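Cortical-lytic enzyme (Clostridium perfringens, PDB 5JIP) is a family 25 glycoside hydrolase, a muramidase involved in hydrolysis of the cortex peptidoglycan during spore germination. Local coordinates at residues 93-96 / 97-100; 86-89 / 90-93. All blocks are in the same frame, centred on the assembly; numbering follows the deposited sequence.

Contact 1: residues 93-96 / 97-100; sequences IDVL and QQGF
L96 and F100 meet on the buried side of the last two turns of helix 83-100, the helix of a beta-alpha-beta crossover that links parallel strands 70-75 and 111-113 in the TIM-barrel-like domain of this family 25 muramidase. The L96 methyl CD2 reaches the F100 ring at its edge, in the ring plane, 4.0 Å from CE2. Both side chains rest on A72 of strand 70-75; L96 also packs on F138 and Y105, and F100 on C70 and A60, so this side of the helix is closely filled. V95, likewise buried, turns to F56 at the start of helix 56-66.

The other side is looser and polar. D94 and Q98, both exposed, are joined one turn apart by a bond from Q98 NE2 to D94 OD1 of 3.1 Å. With CG anti to the backbone N (chi1 177°), the D94 carboxylate swings towards Q98, whose extended chain meets it at a slant. The planes of the two groups are 49° apart, and the N-H comes down on OD1 from above the carboxylate plane.

Q97 occupies the border between the two sides. Its chain lies beside I93, and NE2 folds back to I93 O at 3.1 Å, above the carbonyl plane, with the methyl CG2 of I93 close by. The backbone N of Q97 makes a weak bond to that oxygen, which thus has two donors from one residue. OE1 accepts from G103 N, holding the amide at both ends. In the final turn, L96 O takes F100 N at 2.8 Å and, weakly, G99 N at 3.1 Å.

Contact 2: residues 86-89 / 90-93; sequences VIQA and DQFI
I87 and Q91 lie side by side one turn apart in the first half of helix 83-100, pointing the same way. The extended Q91 chain runs back along the I87 carbonyl, with CG 3.2 Å from I87 O, and its amide flanks the methyl CG2 of I87, which is 3.6 Å from NE2. The I87 chi1 of -71° sets CG1 beside the backbone N and leaves CG2 on the flank where the Q91 amide lies. The Q88 side chain crosses that of Q91 at a slant: Q88 CG approaches Q91 OE1 to 3.8 Å, and the two amide planes differ by 34°. Q88 spends its own amide on H74 and the carbonyl of K77.

V86 and D90 form a second side-by-side pair, in which V86 CG1 is 4.0 Å from D90 OD2; the carboxylate makes a salt bridge with R137. Four regular i to i+4 backbone bonds hold the same turns, among them D90 N to V86 O at 2.9 Å. V86, D90 and I93 look to helix 124-142, whose F138 also meets the F92 ring, while F92 packs on A42 and S43 of strand 38-44.

How the contacts relate
Followed from the N terminus, the chain leaves strand 70-75, enters helix 83-100 and first passes contact 2, then contact 1, before going on to strand 111-113. Neither contact closes a long loop: each joins consecutive turns, and they follow one another without crossing, their centres about 11 Å apart. I93 is shared, ending contact 2 and beginning contact 1. Both lean on helix 124-142. Both also touch strand 70-75, contact 2 through Q88 and contact 1 through L96 and F100; contact 2 alone meets strand 38-44, contact 1 helix 56-66. The side chain of F100 is about 10 Å from that of M230, a magnesium ligand.

Contact 1: residues 93-96 / 97-100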
ATOM      1  N   ILE A  93      20.134  16.859  -6.395  1.00  7.22           N
ATOM      2  CA  ILE A  93      20.513  15.738  -5.536  1.00  9.03           C
ATOM      3  C   ILE A  93      21.757  16.083  -4.732  1.00  9.74           C
ATOM      4  O   ILE A  93      21.859  15.773  -3.545  1.00  9.77           O
ATOM      5  CB  ILE A  93      20.724  14.473  -6.396  1.00 13.01           C
ATOM      6  CG1 ILE A  93      19.376  13.960  -6.884  1.00  9.30           C
ATOM      7  CG2 ILE A  93      21.476  13.376  -5.620  1.00 11.72           C
ATOM      8  CD1 ILE A  93      19.482  12.933  -7.997  1.00 12.08           C
ATOM      9  N   ASP A  94      22.739  16.687  -5.391  1.00 13.48           N
ATOM     10  CA  ASP A  94      23.973  17.105  -4.733  1.00 13.97           C
ATOM     11  C   ASP A  94      23.690  18.163  -3.674  1.00 11.58           C
ATOM     12  O   ASP A  94      24.104  18.018  -2.517  1.00 12.28           O
ATOM     13  CB  ASP A  94      24.938  17.593  -5.825  1.00 13.37           C
ATOM     14  CG  ASP A  94      26.271  18.133  -5.297  1.00 23.11           C
ATOM     15  OD1 ASP A  94      26.552  18.110  -4.091  1.00 29.65           O
ATOM     16  OD2 ASP A  94      27.054  18.600  -6.156  1.00 39.13           O
ATOM     17  N   VAL A  95      22.932  19.210  -4.029  1.00  9.74           N
ATOM     18  CA  VAL A  95      22.671  20.288  -3.066  1.00  8.05           C
ATOM     19  C   VAL A  95      21.887  19.769  -1.868  1.00 10.38           C
ATOM     20  O   VAL A  95      22.192  20.108  -0.721  1.00 10.10           O
ATOM     21  CB  VAL A  95      21.947  21.458  -3.748  1.00  7.86           C
ATOM     22  CG1 VAL A  95      21.526  22.554  -2.745  1.00 10.76           C
ATOM     23  CG2 VAL A  95      22.841  22.044  -4.792  1.00 10.71           C
ATOM     24  N   LEU A  96      20.856  18.957  -2.113  1.00  9.85           N
ATOM     25  CA  LEU A  96      20.062  18.418  -1.008  1.00 10.16           C
ATOM     26  C   LEU A  96      20.948  17.761   0.034  1.00 10.31           C
ATOM     27  O   LEU A  96      20.759  17.975   1.241  1.00  9.67           O
ATOM     28  CB  LEU A  96      19.038  17.410  -1.513  1.00  8.28           C
ATOM     29  CG  LEU A  96      17.831  17.998  -2.234  1.00  6.44           C
ATOM     30  CD1 LEU A  96      17.130  16.899  -3.035  1.00  8.45           C
ATOM     31  CD2 LEU A  96      16.834  18.694  -1.310  1.00  9.43           C
ATOM     32  N   GLN A  97      21.905  16.935  -0.413  1.00 10.24           N
ATOM     33  CA  GLN A  97      22.787  16.256   0.527  1.00 10.05           C
ATOM     34  C   GLN A  97      23.686  17.241   1.255  1.00 13.02           C
ATOM     35  O   GLN A  97      24.029  17.021   2.425  1.00 11.94           O
ATOM     36  CB  GLN A  97      23.611  15.206  -0.194  1.00 11.37           C
ATOM     37  CG  GLN A  97      22.765  14.087  -0.716  1.00 13.92           C
ATOM     38  CD  GLN A  97      23.540  13.109  -1.547  1.00 15.36           C
ATOM     39  OE1 GLN A  97      24.023  12.103  -1.049  1.00 15.67           O
ATOM     40  NE2 GLN A  97      23.639  13.385  -2.832  1.00 15.12           N
ATOM     41  N   GLN A  98      24.093  18.322   0.588  1.00 11.37           N
ATOM     42  CA  GLN A  98      24.867  19.336   1.292  1.00 12.91           C
ATOM     43  C   GLN A  98      24.068  19.908   2.455  1.00 15.50           C
ATOM     44  O   GLN A  98      24.622  20.212   3.517  1.00 12.09           O
ATOM     45  CB  GLN A  98      25.284  20.459   0.340  1.00 11.27           C
ATOM     46  CG  GLN A  98      26.178  20.030  -0.791  1.00 13.51           C
ATOM     47  CD  GLN A  98      26.638  21.205  -1.640  1.00 12.55           C
ATOM     48  OE1 GLN A  98      26.924  22.283  -1.117  1.00 19.49           O
ATOM     49  NE2 GLN A  98      26.712  21.004  -2.936  1.00 15.14           N
ATOM     50  N   GLY A  99      22.761  20.065   2.273  1.00 10.62           N
ATOM     51  CA  GLY A  99      21.924  20.644   3.283  1.00  9.98           C
ATOM     52  C   GLY A  99      21.489  19.662   4.343  1.00 12.49           C
ATOM     53  O   GLY A  99      21.431  20.007   5.518  1.00 12.67           O
ATOM     54  N   PHE A 100      21.175  18.438   3.947  1.00  8.44           N
ATOM     55  CA  PHE A 100      20.573  17.494   4.870  1.00  8.52           C
ATOM     56  C   PHE A 100      21.488  16.350   5.286  1.00 12.76           C
ATOM     57  O   PHE A 100      21.126  15.606   6.205  1.00 12.73           O
ATOM     58  CB  PHE A 100      19.292  16.896   4.258  1.00  9.12           C
ATOM     59  CG  PHE A 100      18.175  17.881   4.080  1.00  9.14           C
ATOM     60  CD1 PHE A 100      17.568  18.476   5.177  1.00  8.87           C
ATOM     61  CD2 PHE A 100      17.717  18.199   2.807  1.00  7.79           C
ATOM     62  CE1 PHE A 100      16.521  19.395   5.030  1.00  6.81           C
ATOM     63  CE2 PHE A 100      16.666  19.110   2.636  1.00  6.35           C
ATOM     64  CZ  PHE A 100      16.053  19.712   3.768  1.00 10.76           C
TER

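Contact 2: residues 86-89 / 90-93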
ATOM      1  N   VAL A  86      18.343  15.983 -16.697  1.00 13.67           N
ATOM      2  CA  VAL A  86      19.240  15.104 -15.955  1.00 14.53           C
ATOM      3  C   VAL A  86      20.264  15.925 -15.188  1.00 15.90           C
ATOM      4  O   VAL A  86      20.558  15.645 -14.025  1.00 13.88           O
ATOM      5  CB  VAL A  86      19.921  14.113 -16.921  1.00 12.98           C
ATOM      6  CG1 VAL A  86      20.930  13.251 -16.202  1.00 14.07           C
ATOM      7  CG2 VAL A  86      18.891  13.256 -17.606  1.00 17.60           C
ATOM      8  N   ILE A  87      20.839  16.944 -15.830  1.00 13.50           N
ATOM      9  CA  ILE A  87      21.831  17.779 -15.152  1.00 12.02           C
ATOM     10  C   ILE A  87      21.228  18.454 -13.932  1.00 11.09           C
ATOM     11  O   ILE A  87      21.839  18.483 -12.855  1.00 11.16           O
ATOM     12  CB  ILE A  87      22.414  18.816 -16.122  1.00 13.75           C
ATOM     13  CG1 ILE A  87      23.304  18.104 -17.137  1.00 18.83           C
ATOM     14  CG2 ILE A  87      23.160  19.929 -15.362  1.00 17.90           C
ATOM     15  CD1 ILE A  87      23.601  18.956 -18.342  1.00 25.96           C
ATOM     16  N   GLN A  88      20.054  19.063 -14.094  1.00 12.61           N
ATOM     17  CA  GLN A  88      19.458  19.765 -12.968  1.00 11.91           C
ATOM     18  C   GLN A  88      19.054  18.795 -11.873  1.00  8.45           C
ATOM     19  O   GLN A  88      19.245  19.091 -10.689  1.00  8.03           O
ATOM     20  CB  GLN A  88      18.279  20.605 -13.419  1.00  9.09           C
ATOM     21  CG  GLN A  88      18.743  21.879 -14.126  1.00 14.18           C
ATOM     22  CD  GLN A  88      17.620  22.686 -14.688  1.00 13.15           C
ATOM     23  OE1 GLN A  88      16.645  23.009 -13.994  1.00  8.72           O
ATOM     24  NE2 GLN A  88      17.758  23.055 -15.955  1.00 10.26           N
ATOM     25  N   ALA A  89      18.529  17.621 -12.239  1.00 10.52           N
ATOM     26  CA  ALA A  89      18.216  16.637 -11.203  1.00 10.77           C
ATOM     27  C   ALA A  89      19.473  16.224 -10.443  1.00 12.19           C
ATOM     28  O   ALA A  89      19.464  16.133  -9.206  1.00 10.03           O
ATOM     29  CB  ALA A  89      17.532  15.408 -11.803  1.00 14.06           C
ATOM     30  N   ASP A  90      20.574  15.983 -11.156  1.00 12.16           N
ATOM     31  CA  ASP A  90      21.801  15.608 -10.465  1.00 11.59           C
ATOM     32  C   ASP A  90      22.298  16.737  -9.573  1.00  7.31           C
ATOM     33  O   ASP A  90      22.830  16.483  -8.492  1.00  9.71           O
ATOM     34  CB  ASP A  90      22.891  15.218 -11.465  1.00 13.31           C
ATOM     35  CG  ASP A  90      22.677  13.836 -12.071  1.00 16.32           C
ATOM     36  OD1 ASP A  90      21.791  13.073 -11.619  1.00 15.46           O
ATOM     37  OD2 ASP A  90      23.409  13.502 -13.012  1.00 15.89           O
ATOM     38  N   GLN A  91      22.158  17.990 -10.024  1.00  9.27           N
ATOM     39  CA  GLN A  91      22.613  19.125  -9.217  1.00 10.06           C
ATOM     40  C   GLN A  91      21.783  19.263  -7.951  1.00  7.48           C
ATOM     41  O   GLN A  91      22.319  19.522  -6.866  1.00  8.89           O
ATOM     42  CB  GLN A  91      22.532  20.412 -10.033  1.00 12.63           C
ATOM     43  CG  GLN A  91      23.576  20.521 -11.155  1.00 15.48           C
ATOM     44  CD  GLN A  91      23.262  21.640 -12.154  1.00 13.32           C
ATOM     45  OE1 GLN A  91      22.108  22.011 -12.343  1.00 15.01           O
ATOM     46  NE2 GLN A  91      24.288  22.162 -12.801  1.00 14.24           N
ATOM     47  N   PHE A  92      20.466  19.109  -8.084  1.00 10.09           N
ATOM     48  CA  PHE A  92      19.560  19.163  -6.943  1.00  8.91           C
ATOM     49  C   PHE A  92      19.897  18.077  -5.921  1.00 10.13           C
ATOM     50  O   PHE A  92      19.966  18.345  -4.713  1.00 10.03           O
ATOM     51  CB  PHE A  92      18.136  19.038  -7.477  1.00  9.85           C
ATOM     52  CG  PHE A  92      17.044  19.184  -6.441  1.00  7.38           C
ATOM     53  CD1 PHE A  92      17.154  20.067  -5.373  1.00  6.29           C
ATOM     54  CD2 PHE A  92      15.877  18.442  -6.574  1.00  9.04           C
ATOM     55  CE1 PHE A  92      16.123  20.196  -4.461  1.00  9.48           C
ATOM     56  CE2 PHE A  92      14.850  18.573  -5.661  1.00  5.33           C
ATOM     57  CZ  PHE A  92      14.967  19.442  -4.601  1.00  6.39           C
ATOM     58  N   ILE A  93      20.134  16.859  -6.395  1.00  7.22           N
ATOM     59  CA  ILE A  93      20.513  15.738  -5.536  1.00  9.03           C
ATOM     60  C   ILE A  93      21.757  16.083  -4.732  1.00  9.74           C
ATOM     61  O   ILE A  93      21.859  15.773  -3.545  1.00  9.77           O
ATOM     62  CB  ILE A  93      20.724  14.473  -6.396  1.00 13.01           C
ATOM     63  CG1 ILE A  93      19.376  13.960  -6.884  1.00  9.30           C
ATOM     64  CG2 ILE A  93      21.476  13.376  -5.620  1.00 11.72           C
ATOM     65  CD1 ILE A  93      19.482  12.933  -7.997  1.00 12.08           C
TER